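Local coordinates for protein cyanuric acid amidohydrolase (Azorhizobium caulinodans, PDB 4NQ3) that hydrolyses the s-triazine ring of cyanuric acid to carboxybiuret, which then loses carbon dioxide to give biuret, a step in atrazine breakdown, at residues G123-V128 / A210-D215; T174-D179 / M184-G189. All coordinates share one frame; numbering follows the deposited sequence.

Interaction 1. Residues G123-V128 / A210-D215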
ATOM      1  N   GLY A 123       6.635   0.877  26.371  1.00 32.27           N
ATOM      2  CA  GLY A 123       6.076  -0.470  26.441  1.00 29.95           C
ATOM      3  C   GLY A 123       6.405  -1.190  27.748  1.00 31.10           C
ATOM      4  O   GLY A 123       6.160  -2.385  27.889  1.00 34.46           O
ATOM      5  N   ARG A 124       6.928  -0.460  28.728  1.00 30.17           N
ATOM      6  CA  ARG A 124       7.292  -1.065  30.011  1.00 26.86           C
ATOM      7  C   ARG A 124       6.760  -0.239  31.183  1.00 24.28           C
ATOM      8  O   ARG A 124       6.169   0.811  30.968  1.00 25.88           O
ATOM      9  CB  ARG A 124       8.804  -1.226  30.083  1.00 20.62           C
ATOM     10  CG  ARG A 124       9.344  -2.163  29.019  1.00 20.53           C
ATOM     11  CD  ARG A 124      10.838  -2.202  29.073  1.00 21.83           C
ATOM     12  NE  ARG A 124      11.427  -3.247  28.239  1.00 27.73           N
ATOM     13  CZ  ARG A 124      12.647  -3.158  27.710  1.00 31.37           C
ATOM     14  NH1 ARG A 124      13.395  -2.093  27.941  1.00 35.13           N
ATOM     15  NH2 ARG A 124      13.136  -4.126  26.959  1.00 37.07           N
HETATM   16  N   MSE A 125       6.949  -0.698  32.416  1.00 31.13           N
HETATM   17  CA  MSE A 125       6.336  -0.006  33.564  1.00 35.08           C
HETATM   18  C   MSE A 125       6.737   1.465  33.687  1.00 33.86           C
HETATM   19  O   MSE A 125       5.959   2.283  34.190  1.00 33.54           O
HETATM   20  CB  MSE A 125       6.676  -0.719  34.863  1.00 33.65           C
HETATM   21  CG  MSE A 125       6.131  -2.125  34.923  1.00 35.40           C
HETATM   22 SE   MSE A 125       4.211  -2.133  34.905  0.45 22.03          SE
HETATM   23  CE  MSE A 125       3.865  -1.029  36.493  1.00 22.67           C
ATOM     24  N   GLY A 126       7.944   1.799  33.234  1.00 31.01           N
ATOM     25  CA  GLY A 126       8.331   3.196  33.108  1.00 31.44           C
ATOM     26  C   GLY A 126       7.247   4.040  32.442  1.00 27.43           C
ATOM     27  O   GLY A 126       6.789   5.049  32.983  1.00 29.13           O
ATOM     28  N   GLN A 127       6.826   3.630  31.255  1.00 22.67           N
ATOM     29  CA  GLN A 127       5.790   4.373  30.552  1.00 23.48           C
ATOM     30  C   GLN A 127       4.480   4.376  31.314  1.00 23.98           C
ATOM     31  O   GLN A 127       3.820   5.410  31.428  1.00 24.26           O
ATOM     32  CB  GLN A 127       5.573   3.806  29.155  1.00 18.58           C
ATOM     33  CG  GLN A 127       4.553   4.570  28.373  1.00 19.84           C
ATOM     34  CD  GLN A 127       4.652   4.269  26.902  1.00 29.50           C
ATOM     35  OE1 GLN A 127       5.160   3.201  26.515  1.00 23.41           O
ATOM     36  NE2 GLN A 127       4.196   5.214  26.061  1.00 18.32           N
ATOM     37  N   VAL A 128       4.106   3.211  31.836  1.00 25.21           N
ATOM     38  CA  VAL A 128       2.856   3.081  32.568  1.00 22.88           C
ATOM     39  C   VAL A 128       2.780   4.061  33.719  1.00 29.35           C
ATOM     40  O   VAL A 128       1.769   4.757  33.884  1.00 36.86           O
ATOM     41  CB  VAL A 128       2.660   1.686  33.144  1.00 20.49           C
ATOM     42  CG1 VAL A 128       1.389   1.681  33.964  1.00 19.07           C
ATOM     43  CG2 VAL A 128       2.609   0.631  32.033  1.00 21.15           C
ATOM     44  N   ALA A 210       5.745  -7.987  31.783  1.00 50.06           N
ATOM     45  CA  ALA A 210       5.324  -9.227  31.113  1.00 46.95           C
ATOM     46  C   ALA A 210       3.847  -9.259  30.732  1.00 44.94           C
ATOM     47  O   ALA A 210       3.448  -9.977  29.803  1.00 45.61           O
ATOM     48  CB  ALA A 210       5.647 -10.409  31.983  1.00 42.64           C
ATOM     49  N   VAL A 211       3.050  -8.499  31.477  1.00 39.93           N
ATOM     50  CA  VAL A 211       1.620  -8.319  31.233  1.00 37.25           C
ATOM     51  C   VAL A 211       1.281  -7.427  30.012  1.00 38.44           C
ATOM     52  O   VAL A 211       0.319  -7.685  29.286  1.00 40.73           O
ATOM     53  CB  VAL A 211       0.959  -7.707  32.492  1.00 36.24           C
ATOM     54  CG1 VAL A 211      -0.277  -6.903  32.138  1.00 41.27           C
ATOM     55  CG2 VAL A 211       0.667  -8.773  33.527  1.00 33.01           C
ATOM     56  N   ILE A 212       2.074  -6.381  29.800  1.00 35.52           N
ATOM     57  CA  ILE A 212       1.790  -5.377  28.776  1.00 34.31           C
ATOM     58  C   ILE A 212       1.721  -5.935  27.360  1.00 32.83           C
ATOM     59  O   ILE A 212       2.701  -6.493  26.837  1.00 31.37           O
ATOM     60  CB  ILE A 212       2.856  -4.253  28.814  1.00 36.73           C
ATOM     61  CG1 ILE A 212       2.875  -3.617  30.214  1.00 25.31           C
ATOM     62  CG2 ILE A 212       2.587  -3.233  27.714  1.00 24.59           C
ATOM     63  CD1 ILE A 212       3.989  -2.653  30.452  1.00 31.83           C
ATOM     64  N   CYS A 213       0.577  -5.710  26.721  1.00 32.22           N
ATOM     65  CA  CYS A 213       0.292  -6.273  25.392  1.00 35.91           C
ATOM     66  C   CYS A 213       0.437  -7.785  25.403  1.00 36.50           C
ATOM     67  O   CYS A 213       0.967  -8.369  24.461  1.00 44.57           O
ATOM     68  CB  CYS A 213       1.211  -5.686  24.330  1.00 34.03           C
ATOM     69  SG  CYS A 213       0.839  -3.973  23.973  1.00 34.18           S
ATOM     70  N   ALA A 214      -0.021  -8.397  26.488  1.00 31.61           N
ATOM     71  CA  ALA A 214       0.001  -9.841  26.652  1.00 33.92           C
ATOM     72  C   ALA A 214      -1.318 -10.280  27.287  1.00 35.45           C
ATOM     73  O   ALA A 214      -2.012 -11.129  26.740  1.00 46.57           O
ATOM     74  CB  ALA A 214       1.184 -10.264  27.488  1.00 28.88           C
ATOM     75  N   ASP A 215      -1.666  -9.694  28.432  1.00 34.40           N
ATOM     76  CA  ASP A 215      -2.951  -9.969  29.084  1.00 38.49           C
ATOM     77  C   ASP A 215      -4.019  -8.959  28.664  1.00 36.90           C
ATOM     78  O   ASP A 215      -4.272  -7.978  29.375  1.00 38.55           O
ATOM     79  CB  ASP A 215      -2.808  -9.967  30.613  1.00 47.13           C
ATOM     80  CG  ASP A 215      -4.061 -10.499  31.331  1.00 57.20           C
ATOM     81  OD1 ASP A 215      -5.069 -10.816  30.653  1.00 56.84           O
ATOM     82  OD2 ASP A 215      -4.039 -10.592  32.585  1.00 62.12           O
TER
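The N-terminal end of helix 125-141 meets a loop, and I212 of that loop carries the contact. Its CG1 branch stands anti to the carbonyl carbon (chi1 -58°), and an extended chi2 sends CD1 out as the tip. CD1 lies 3.4 Å from G123 O and 3.7 Å from R124 CA. V128 comes from the first turn of the helix, and its CG2 meets CD1 of I212 tip to tip at 3.9 Å. The selenium of selenomethionine M125 adds a looser apolar contact, SE to I212 CD1 at 4.5 Å. The other branch of I212 rests on the backbone, with CG2 3.7 Å from G123 O. Both segments probably belong to repeating unit B, one of three in the monomer. R124 is the N-cap residue, so I212 packs where the helix starts. The loop lies between helix 180-199 and strand 223-227, and its D209 OD1 bonds to M125 N. The extended side chain of Q127 brings OE1 to G123 N, which donates at 2.8 Å. The bond is nearly straight (N-H...O 171°) and nearly along the C=O axis (C=O...N 163°). CB of R124 points away from loop 210-215, and NH1 bonds to E120 O.

Interaction 2. Residues T174-D179 / M184-G189. With BR8 (barbituric acid), chain J; BR8 (barbituric acid), chain C.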
ATOM      1  N   THR A 174      18.223  -1.799  26.147  1.00 56.32           N
ATOM      2  CA  THR A 174      17.394  -2.534  25.195  1.00 56.35           C
ATOM      3  C   THR A 174      16.035  -1.857  25.092  1.00 50.74           C
ATOM      4  O   THR A 174      15.584  -1.206  26.030  1.00 54.91           O
ATOM      5  CB  THR A 174      17.196  -3.989  25.603  1.00 59.45           C
ATOM      6  OG1 THR A 174      16.576  -4.037  26.899  1.00 60.74           O
ATOM      7  CG2 THR A 174      18.541  -4.705  25.637  1.00 60.95           C
ATOM      8  N   THR A 175      15.392  -1.963  23.943  1.00 43.68           N
ATOM      9  CA  THR A 175      14.030  -1.481  23.858  1.00 40.17           C
ATOM     10  C   THR A 175      13.160  -2.726  23.901  1.00 37.75           C
ATOM     11  O   THR A 175      13.672  -3.838  23.766  1.00 36.94           O
ATOM     12  CB  THR A 175      13.754  -0.642  22.592  1.00 38.80           C
ATOM     13  OG1 THR A 175      14.027  -1.413  21.414  1.00 35.26           O
ATOM     14  CG2 THR A 175      14.607   0.598  22.588  1.00 38.73           C
ATOM     15  N   ALA A 176      11.865  -2.539  24.138  1.00 33.67           N
ATOM     16  CA  ALA A 176      10.936  -3.652  24.305  1.00 33.98           C
ATOM     17  C   ALA A 176      10.643  -4.340  22.966  1.00 39.29           C
ATOM     18  O   ALA A 176      10.047  -5.412  22.909  1.00 42.02           O
ATOM     19  CB  ALA A 176       9.670  -3.164  24.944  1.00 33.62           C
ATOM     20  N   THR A 177      11.048  -3.695  21.882  1.00 37.04           N
ATOM     21  CA  THR A 177      10.860  -4.248  20.554  1.00 37.29           C
ATOM     22  C   THR A 177      11.811  -3.599  19.583  1.00 37.30           C
ATOM     23  O   THR A 177      12.400  -2.559  19.887  1.00 38.65           O
ATOM     24  CB  THR A 177       9.423  -4.041  20.035  1.00 39.74           C
ATOM     25  OG1 THR A 177       9.224  -4.846  18.867  1.00 43.02           O
ATOM     26  CG2 THR A 177       9.212  -2.590  19.636  1.00 37.02           C
ATOM     27  N   SER A 178      11.954  -4.205  18.411  1.00 37.86           N
ATOM     28  CA  SER A 178      12.666  -3.554  17.324  1.00 38.24           C
ATOM     29  C   SER A 178      11.731  -3.371  16.128  1.00 36.73           C
ATOM     30  O   SER A 178      12.084  -2.681  15.178  1.00 45.96           O
ATOM     31  CB  SER A 178      13.899  -4.359  16.917  1.00 48.03           C
ATOM     32  OG  SER A 178      14.683  -4.710  18.048  1.00 60.72           O
ATOM     33  N   ASP A 179      10.535  -3.966  16.192  1.00 34.33           N
ATOM     34  CA  ASP A 179       9.509  -3.762  15.167  1.00 34.21           C
ATOM     35  C   ASP A 179       8.853  -2.403  15.446  1.00 35.49           C
ATOM     36  O   ASP A 179       8.254  -2.183  16.513  1.00 36.11           O
ATOM     37  CB  ASP A 179       8.476  -4.922  15.165  1.00 32.48           C
ATOM     38  CG  ASP A 179       7.412  -4.815  14.024  1.00 79.03           C
ATOM     39  OD1 ASP A 179       7.053  -3.687  13.621  1.00 80.06           O
ATOM     40  OD2 ASP A 179       6.908  -5.865  13.540  1.00 76.60           O
HETATM   41  N   MSE A 184       4.318   0.900  18.357  1.00 23.58           N
HETATM   42  CA  MSE A 184       3.131   1.754  18.485  1.00 24.25           C
HETATM   43  C   MSE A 184       2.091   1.058  19.351  1.00 27.91           C
HETATM   44  O   MSE A 184       1.409   1.698  20.169  1.00 30.09           O
HETATM   45  CB  MSE A 184       2.530   2.093  17.123  1.00 18.13           C
HETATM   46  CG  MSE A 184       3.433   2.898  16.243  1.00 19.92           C
HETATM   47 SE   MSE A 184       2.419   3.604  14.745  0.67 26.98          SE
HETATM   48  CE  MSE A 184       2.742   2.239  13.425  1.00 73.11           C
ATOM     49  N   GLY A 185       1.959  -0.254  19.165  1.00 21.86           N
ATOM     50  CA  GLY A 185       1.016  -0.994  19.973  1.00 21.59           C
ATOM     51  C   GLY A 185       1.456  -1.016  21.436  1.00 20.19           C
ATOM     52  O   GLY A 185       0.632  -0.793  22.333  1.00 16.56           O
ATOM     53  N   LEU A 186       2.750  -1.262  21.678  1.00 15.95           N
ATOM     54  CA  LEU A 186       3.278  -1.327  23.039  1.00 16.34           C
ATOM     55  C   LEU A 186       3.085   0.030  23.711  1.00 26.70           C
ATOM     56  O   LEU A 186       2.678   0.131  24.877  1.00 29.39           O
ATOM     57  CB  LEU A 186       4.767  -1.729  23.045  1.00 14.94           C
ATOM     58  CG  LEU A 186       4.975  -3.205  22.676  1.00 17.38           C
ATOM     59  CD1 LEU A 186       6.401  -3.603  22.496  1.00 15.73           C
ATOM     60  CD2 LEU A 186       4.336  -4.014  23.716  1.00 15.22           C
ATOM     61  N   SER A 187       3.386   1.089  22.971  1.00 23.72           N
ATOM     62  CA  SER A 187       3.274   2.407  23.554  1.00 21.32           C
ATOM     63  C   SER A 187       1.808   2.734  23.881  1.00 27.96           C
ATOM     64  O   SER A 187       1.522   3.284  24.957  1.00 23.43           O
ATOM     65  CB  SER A 187       3.880   3.464  22.644  1.00 17.95           C
ATOM     66  OG  SER A 187       3.737   4.726  23.274  1.00 22.04           O
ATOM     67  N   ARG A 188       0.887   2.409  22.969  1.00 14.69           N
ATOM     68  CA  ARG A 188      -0.527   2.629  23.249  1.00 20.25           C
ATOM     69  C   ARG A 188      -0.937   1.793  24.458  1.00 20.83           C
ATOM     70  O   ARG A 188      -1.638   2.275  25.354  1.00 25.45           O
ATOM     71  CB  ARG A 188      -1.417   2.270  22.043  1.00 21.19           C
ATOM     72  CG  ARG A 188      -1.391   3.221  20.851  1.00 22.02           C
ATOM     73  CD  ARG A 188      -2.410   2.814  19.782  1.00 17.91           C
ATOM     74  NE  ARG A 188      -2.101   1.484  19.280  1.00 31.67           N
ATOM     75  CZ  ARG A 188      -1.552   1.239  18.090  1.00 30.17           C
ATOM     76  NH1 ARG A 188      -1.278   2.243  17.265  1.00 30.14           N
ATOM     77  NH2 ARG A 188      -1.289  -0.008  17.712  1.00 25.68           N
ATOM     78  N   GLY A 189      -0.473   0.547  24.486  1.00 22.86           N
ATOM     79  CA  GLY A 189      -0.832  -0.391  25.530  1.00 21.52           C
ATOM     80  C   GLY A 189      -0.355   0.040  26.900  1.00 21.31           C
ATOM     81  O   GLY A 189      -1.136   0.021  27.857  1.00 20.93           O
TER
HETATM   82  N1  BR8 J 408       8.580  -8.550  18.126  1.00 77.14           N
HETATM   83  C2  BR8 J 408       9.609  -8.711  17.229  1.00 78.61           C
HETATM   84  O2  BR8 J 408       9.359  -9.151  16.117  1.00 88.27           O
HETATM   85  N3  BR8 J 408      10.902  -8.380  17.571  1.00 65.61           N
HETATM   86  C4  BR8 J 408      11.216  -7.858  18.841  1.00 57.65           C
HETATM   87  O4  BR8 J 408      12.368  -7.596  19.057  1.00 57.96           O
HETATM   88  C5  BR8 J 408      10.193  -7.630  19.971  1.00 62.03           C
HETATM   89  C6  BR8 J 408       8.801  -8.034  19.428  1.00 73.14           C
HETATM   90  O8  BR8 J 408       7.832  -7.924  20.156  0.74 76.53           O
HETATM   91  N1  BR8 C 401      -1.602   6.825  15.635  1.00 21.67           N
HETATM   92  C2  BR8 C 401      -2.252   7.511  14.667  1.00 23.39           C
HETATM   93  O2  BR8 C 401      -1.647   8.389  14.083  1.00 22.38           O
HETATM   94  N3  BR8 C 401      -3.547   7.210  14.353  1.00 31.64           N
HETATM   95  C4  BR8 C 401      -4.256   6.176  15.018  1.00 29.46           C
HETATM   96  O4  BR8 C 401      -5.416   5.931  14.703  1.00 35.02           O
HETATM   97  C5  BR8 C 401      -3.651   5.355  16.158  1.00 22.87           C
HETATM   98  C6  BR8 C 401      -2.212   5.810  16.366  1.00 18.61           C
HETATM   99  O8  BR8 C 401      -1.539   5.263  17.210  1.00 24.37           O
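T177 turns OG1 anti to its own backbone N (chi1 -168°), while L186 holds CG anti to its carbonyl carbon (chi1 -72°) and extends CD1 toward the loop. OG1 then accepts from D179 N at 3.1 Å, an ST turn just before helix 180-199. D179 is the N-cap of that helix, and its OD1 takes the backbone N of K182. The two side chains cross obliquely, with L186 CD1 3.9 Å from T177 CB. The same methyl, L186 CD1, also lies 4.1 Å from A176 CB. A176, T177 and S178 line a pocket holding one barbituric acid, whose C5 sits 3.7 Å from T177 CB and also lies beside OG1. A valine in place of T177 would lack the hydroxyl and would probably leave D179 N without its acceptor, loosening the turn into the helix. Two residues after L186, R188 binds a second barbituric acid, in the substrate site. M184 O lies above the guanidinium plane, and E337 forms a salt bridge with NE. R188 NH1 donates to O8 of that ligand at 3.0 Å, with O8 at the guanidinium edge and in its plane.

How the interactions relate
The centres of interactions 1 and 2 are 9 Å apart, and polar side chains join them directly. Q127 NE2 probably bonds to S187 OG at 2.9 Å, which ties helix 125-141 to helix 180-199. R124 NH1 probably bonds to T174 O at 3.0 Å, linking the helix start to loop 174-179. C213 also packs on L186, so loop 210-215 touches the same leucine that meets T177. Interaction 2 meets two separate ligands, one at T177 and one at R188. The side chain of R124 is about 8 Å from the barbituric acid beside A176, T177 and S178. I212 is about 9 Å, side chain to side chain, from substrate-binding R188. Interaction 1 includes no substrate-binding residue, whereas interaction 2 holds R188.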